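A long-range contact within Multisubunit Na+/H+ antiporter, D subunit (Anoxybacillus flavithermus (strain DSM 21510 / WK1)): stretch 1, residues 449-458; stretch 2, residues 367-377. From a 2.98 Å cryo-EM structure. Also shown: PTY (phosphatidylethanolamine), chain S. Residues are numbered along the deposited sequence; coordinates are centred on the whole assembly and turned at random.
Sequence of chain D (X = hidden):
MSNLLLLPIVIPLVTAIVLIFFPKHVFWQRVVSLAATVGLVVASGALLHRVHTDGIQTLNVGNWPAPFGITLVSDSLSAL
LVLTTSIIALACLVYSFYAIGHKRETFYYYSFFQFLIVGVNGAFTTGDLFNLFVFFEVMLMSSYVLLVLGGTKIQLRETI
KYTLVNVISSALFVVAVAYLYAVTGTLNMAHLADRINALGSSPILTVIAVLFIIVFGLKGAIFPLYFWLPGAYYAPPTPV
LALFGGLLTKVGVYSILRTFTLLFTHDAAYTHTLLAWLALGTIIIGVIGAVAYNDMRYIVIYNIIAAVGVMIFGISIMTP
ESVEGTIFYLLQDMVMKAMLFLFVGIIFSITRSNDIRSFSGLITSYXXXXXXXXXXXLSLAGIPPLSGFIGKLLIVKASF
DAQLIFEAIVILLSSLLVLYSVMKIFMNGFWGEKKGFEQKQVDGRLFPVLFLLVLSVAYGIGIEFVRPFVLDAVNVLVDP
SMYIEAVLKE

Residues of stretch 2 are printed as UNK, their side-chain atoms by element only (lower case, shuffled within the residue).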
# COMPACT_ATOMS: atom_id res chain seq x y z
N VAL D 449 -9.15 9.05 -70.36
CA VAL D 449 -10.37 9.12 -71.15
C VAL D 449 -10.28 8.17 -72.34
O VAL D 449 -11.25 7.47 -72.66
CB VAL D 449 -10.59 10.56 -71.61
CG1 VAL D 449 -11.96 10.71 -72.20
CG2 VAL D 449 -10.35 11.51 -70.48
N LEU D 450 -9.12 8.11 -72.98
CA LEU D 450 -8.91 7.16 -74.07
C LEU D 450 -8.93 5.72 -73.57
O LEU D 450 -9.40 4.84 -74.28
CB LEU D 450 -7.61 7.46 -74.79
CG LEU D 450 -7.60 8.78 -75.55
CD1 LEU D 450 -6.23 9.07 -76.12
CD2 LEU D 450 -8.64 8.75 -76.64
N PHE D 451 -8.44 5.48 -72.35
CA PHE D 451 -8.51 4.14 -71.77
C PHE D 451 -9.94 3.70 -71.52
O PHE D 451 -10.32 2.56 -71.83
CB PHE D 451 -7.70 4.12 -70.47
CG PHE D 451 -7.72 2.79 -69.75
CD1 PHE D 451 -7.03 1.71 -70.27
CD2 PHE D 451 -8.38 2.65 -68.55
CE1 PHE D 451 -7.04 0.50 -69.61
CE2 PHE D 451 -8.39 1.44 -67.88
CZ PHE D 451 -7.71 0.36 -68.41
N LEU D 452 -10.77 4.62 -71.00
CA LEU D 452 -12.19 4.32 -70.82
C LEU D 452 -12.90 4.09 -72.15
O LEU D 452 -13.75 3.21 -72.27
CB LEU D 452 -12.87 5.45 -70.04
CG LEU D 452 -12.51 5.57 -68.57
CD1 LEU D 452 -13.15 6.81 -68.02
CD2 LEU D 452 -12.96 4.34 -67.81
N LEU D 453 -12.53 4.87 -73.18
CA LEU D 453 -13.16 4.72 -74.49
C LEU D 453 -12.79 3.39 -75.14
O LEU D 453 -13.64 2.73 -75.74
CB LEU D 453 -12.76 5.88 -75.39
CG LEU D 453 -13.43 5.90 -76.75
CD1 LEU D 453 -14.93 6.04 -76.59
CD2 LEU D 453 -12.89 7.03 -77.57
N VAL D 454 -11.52 2.99 -75.02
CA VAL D 454 -11.08 1.70 -75.56
C VAL D 454 -11.76 0.55 -74.83
O VAL D 454 -12.18 -0.44 -75.45
CB VAL D 454 -9.54 1.60 -75.49
CG1 VAL D 454 -9.05 0.20 -75.75
CG2 VAL D 454 -8.93 2.53 -76.51
N LEU D 455 -11.94 0.66 -73.50
CA LEU D 455 -12.66 -0.39 -72.79
C LEU D 455 -14.14 -0.43 -73.15
O LEU D 455 -14.72 -1.51 -73.20
CB LEU D 455 -12.50 -0.24 -71.28
CG LEU D 455 -11.13 -0.59 -70.72
CD1 LEU D 455 -11.17 -0.41 -69.23
CD2 LEU D 455 -10.75 -2.00 -71.09
N SER D 456 -14.75 0.72 -73.44
CA SER D 456 -16.15 0.72 -73.85
C SER D 456 -16.33 0.11 -75.24
O SER D 456 -17.29 -0.64 -75.47
CB SER D 456 -16.72 2.14 -73.79
OG SER D 456 -16.08 2.98 -74.72
N VAL D 457 -15.41 0.41 -76.16
CA VAL D 457 -15.45 -0.18 -77.49
C VAL D 457 -15.24 -1.69 -77.42
O VAL D 457 -15.98 -2.46 -78.05
CB VAL D 457 -14.42 0.50 -78.41
CG1 VAL D 457 -14.28 -0.24 -79.71
CG2 VAL D 457 -14.83 1.93 -78.69
N ALA D 458 -14.27 -2.13 -76.62
CA ALA D 458 -14.04 -3.56 -76.45
C ALA D 458 -15.19 -4.24 -75.73
O ALA D 458 -15.43 -5.44 -75.93
CB ALA D 458 -12.74 -3.79 -75.68
N UNK D 367 -7.85 16.86 -83.20
CA UNK D 367 -8.59 15.84 -83.96
C UNK D 367 -8.85 14.57 -83.18
O UNK D 367 -9.91 13.95 -83.35
c UNK D 367 -6.52 17.08 -83.79
c UNK D 367 -6.75 16.72 -85.21
c UNK D 367 -7.68 15.57 -85.16
N UNK D 368 -7.91 14.16 -82.33
CA UNK D 368 -8.07 12.91 -81.58
C UNK D 368 -9.17 13.04 -80.54
O UNK D 368 -10.01 12.13 -80.40
c UNK D 368 -7.18 10.07 -80.92
c UNK D 368 -6.75 12.52 -80.93
c UNK D 368 -5.44 11.02 -79.44
c UNK D 368 -6.78 11.25 -80.08
N UNK D 369 -9.20 14.17 -79.83
CA UNK D 369 -10.27 14.46 -78.88
C UNK D 369 -11.62 14.56 -79.58
O UNK D 369 -12.63 14.07 -79.05
c UNK D 369 -9.96 15.76 -78.15
c UNK D 369 -11.04 15.38 -75.92
c UNK D 369 -10.55 17.69 -76.72
c UNK D 369 -10.95 16.29 -77.13
N UNK D 370 -11.65 15.15 -80.77
CA UNK D 370 -12.90 15.29 -81.50
C UNK D 370 -13.48 13.96 -81.94
O UNK D 370 -14.67 13.69 -81.73
N UNK D 371 -12.65 13.11 -82.54
CA UNK D 371 -13.20 11.83 -82.97
C UNK D 371 -13.42 10.87 -81.81
O UNK D 371 -14.31 10.01 -81.90
c UNK D 371 -11.45 12.89 -85.80
c UNK D 371 -15.28 12.86 -88.19
c UNK D 371 -14.05 13.44 -88.20
c UNK D 371 -13.53 12.18 -86.17
c UNK D 371 -13.18 13.09 -87.18
c UNK D 371 -15.66 11.95 -87.20
c UNK D 371 -14.81 11.61 -86.19
n UNK D 371 -11.90 13.50 -86.93
c UNK D 371 -12.40 12.05 -85.31
c UNK D 371 -12.32 11.22 -84.06
N UNK D 372 -12.70 11.05 -80.70
CA UNK D 372 -13.00 10.29 -79.49
C UNK D 372 -14.35 10.69 -78.91
O UNK D 372 -15.12 9.82 -78.48
c UNK D 372 -11.89 10.50 -78.47
N UNK D 373 -14.67 11.99 -78.91
CA UNK D 373 -15.98 12.43 -78.43
C UNK D 373 -17.09 12.00 -79.37
O UNK D 373 -18.20 11.72 -78.91
c UNK D 373 -18.76 14.75 -75.79
c UNK D 373 -19.42 15.55 -77.94
c UNK D 373 -16.00 13.95 -78.25
c UNK D 373 -18.23 15.09 -78.47
c UNK D 373 -19.68 15.37 -76.60
c UNK D 373 -17.30 14.46 -77.67
c UNK D 373 -17.58 14.29 -76.33
N UNK D 374 -16.80 11.93 -80.67
CA UNK D 374 -17.77 11.43 -81.64
C UNK D 374 -18.12 9.96 -81.38
O UNK D 374 -19.30 9.58 -81.36
c UNK D 374 -19.23 12.01 -84.48
c UNK D 374 -18.14 11.23 -84.15
c UNK D 374 -20.08 11.64 -85.50
c UNK D 374 -17.21 11.63 -83.05
c UNK D 374 -19.84 10.48 -86.21
c UNK D 374 -17.90 10.08 -84.88
c UNK D 374 -18.74 9.71 -85.90
N UNK D 375 -17.09 9.13 -81.16
CA UNK D 375 -17.34 7.72 -80.85
C UNK D 375 -18.02 7.57 -79.48
O UNK D 375 -18.88 6.70 -79.31
c UNK D 375 -16.21 5.47 -80.60
c UNK D 375 -16.40 6.45 -83.40
c UNK D 375 -16.02 6.93 -80.94
c UNK D 375 -15.47 7.02 -82.36
N UNK D 376 -17.69 8.45 -78.52
CA UNK D 376 -18.34 8.41 -77.21
C UNK D 376 -19.82 8.77 -77.29
O UNK D 376 -20.65 8.13 -76.64
c UNK D 376 -17.62 9.34 -76.25
N UNK D 377 -20.16 9.75 -78.12
CA UNK D 377 -21.55 10.15 -78.33
C UNK D 377 -22.35 9.03 -78.99
O UNK D 377 -23.46 8.70 -78.55
c UNK D 377 -21.59 11.41 -79.18
C1 PTY S . -8.15 11.37 -89.93
C2 PTY S . -3.44 15.93 -89.34
C3 PTY S . -4.89 16.39 -89.09
O4 PTY S . -8.91 10.19 -89.59
C5 PTY S . -7.11 13.41 -88.92
C6 PTY S . -7.93 12.17 -88.68
O7 PTY S . -7.20 11.34 -87.72
C8 PTY S . -7.49 11.50 -86.42
O10 PTY S . -8.27 12.31 -86.00
C11 PTY S . -6.72 10.54 -85.56
C12 PTY S . -7.63 9.79 -84.60
C13 PTY S . -8.70 8.99 -85.32
C14 PTY S . -9.68 8.29 -84.39
C15 PTY S . -10.74 7.49 -85.13
C16 PTY S . -12.01 7.26 -84.33
C17 PTY S . -12.10 5.92 -83.64
C18 PTY S . -12.67 4.80 -84.51
C19 PTY S . -13.10 3.58 -83.71
C20 PTY S . -13.77 2.49 -84.53
C21 PTY S . -14.14 1.26 -83.71
C22 PTY S . -14.46 0.03 -84.55
C23 PTY S . -14.27 -1.28 -83.80
C24 PTY S . -14.63 -2.52 -84.60
C25 PTY S . -13.73 -2.80 -85.80
C26 PTY S . -14.15 -4.04 -86.58
C27 PTY S . -13.33 -4.31 -87.84
C28 PTY S . -13.84 -5.51 -88.62
C29 PTY S . -12.94 -5.90 -89.77
C30 PTY S . -10.22 10.24 -89.81
C31 PTY S . -10.89 8.95 -89.46
O30 PTY S . -10.79 11.21 -90.24
C32 PTY S . -11.87 9.06 -88.30
C33 PTY S . -13.22 9.60 -88.72
C34 PTY S . -14.24 8.53 -89.07
C35 PTY S . -14.87 7.84 -87.88
C36 PTY S . -15.99 6.89 -88.28
C37 PTY S . -16.69 6.19 -87.13
C38 PTY S . -17.85 5.32 -87.58
C39 PTY S . -18.69 4.75 -86.44
C40 PTY S . -17.99 3.69 -85.61
C41 PTY S . -17.64 2.42 -86.37
P1 PTY S . -7.31 15.81 -90.08
O11 PTY S . -5.72 15.64 -90.00
O12 PTY S . -7.71 16.77 -88.96
O13 PTY S . -7.75 16.20 -91.43
O14 PTY S . -7.89 14.37 -89.67
N1 PTY S . -2.97 15.14 -88.20

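Position 367 opens the helix with three side-chain carbons that close a ring onto the backbone N, and it stays clear of stretch 1; this is Pro-367. Its CB lies 3.4 Å from O10 of the phosphatidylethanolamine.

Position 368 carries four carbons forked at the second. Its CA-to-CB bond points sideways to stretch 1, but the chain end comes nearer and meets Leu-450; the residue is Leu-368. Leu-368 CD2 packs 3.9 Å from CD1 of Leu-450, while Leu-368 CD1 lies 3.7 Å from PTY C12, so the side chain touches protein and lipid at once.

Position 369 has the same four carbons forked at the second, yet makes no contact with stretch 1. It is Leu-369, with chi1 t and chi2 p.

At position 370 there are no side-chain atoms, which identifies Gly-370. Its carbonyl O accepts a hydrogen bond of 3.0 Å from N of position 374.

Position 371 shows one carbon followed by fused five- and six-membered rings holding eight carbons and one nitrogen. These rings lead away from stretch 1 and belong to Trp-371. PTY C33 lies over one face, and CD1 of Trp-371 is 3.2 Å from PTY O10.

Position 372 has a single carbon directed toward stretch 1, touching Leu-450 and Leu-453: Ala-372. Its CB is 3.7 Å from Leu-453 CD2 and 4.1 Å from Leu-450 CD2.

Positions 373 and 374 each bear one carbon and a six-carbon ring, and neither reaches stretch 1. Phe-373 points away, whereas Phe-374 has PTY C37 at its ring edge.

Position 375 has four carbons forked at the first, one arm two carbons long, and touches Leu-453 and Val-457. In Ile-375, CG2 sits 4.2 Å from Leu-453 CD1 and 4.3 Å from Val-457 CG2; Ile-375 CD1 ends 3.8 Å from PTY C37.

Position 376 has one carbon, set sideways, that touches Leu-453; it is Ala-376, with CB 4.3 Å from Leu-453 CD1. Position 377, also with one carbon, is out of reach: Ala-377.

The side-chain packing is apolar, and no hydrogen bond joins the stretches. The helices run in broadly the same direction at 39°, with axes no closer than 10.8 Å, and bury a modest 258 Å². Leu-453 is the center of the packing: pointing toward stretch 2, it meets Ala-372, Ile-375 and Ala-376. Both Leu-450 and Leu-453 pack against Ala-372 CB, while Leu-368 adds a second partner for Leu-450, and Ile-375 brings in Val-457.

Stretch 2 (367-377) PLLGWAFFIAA
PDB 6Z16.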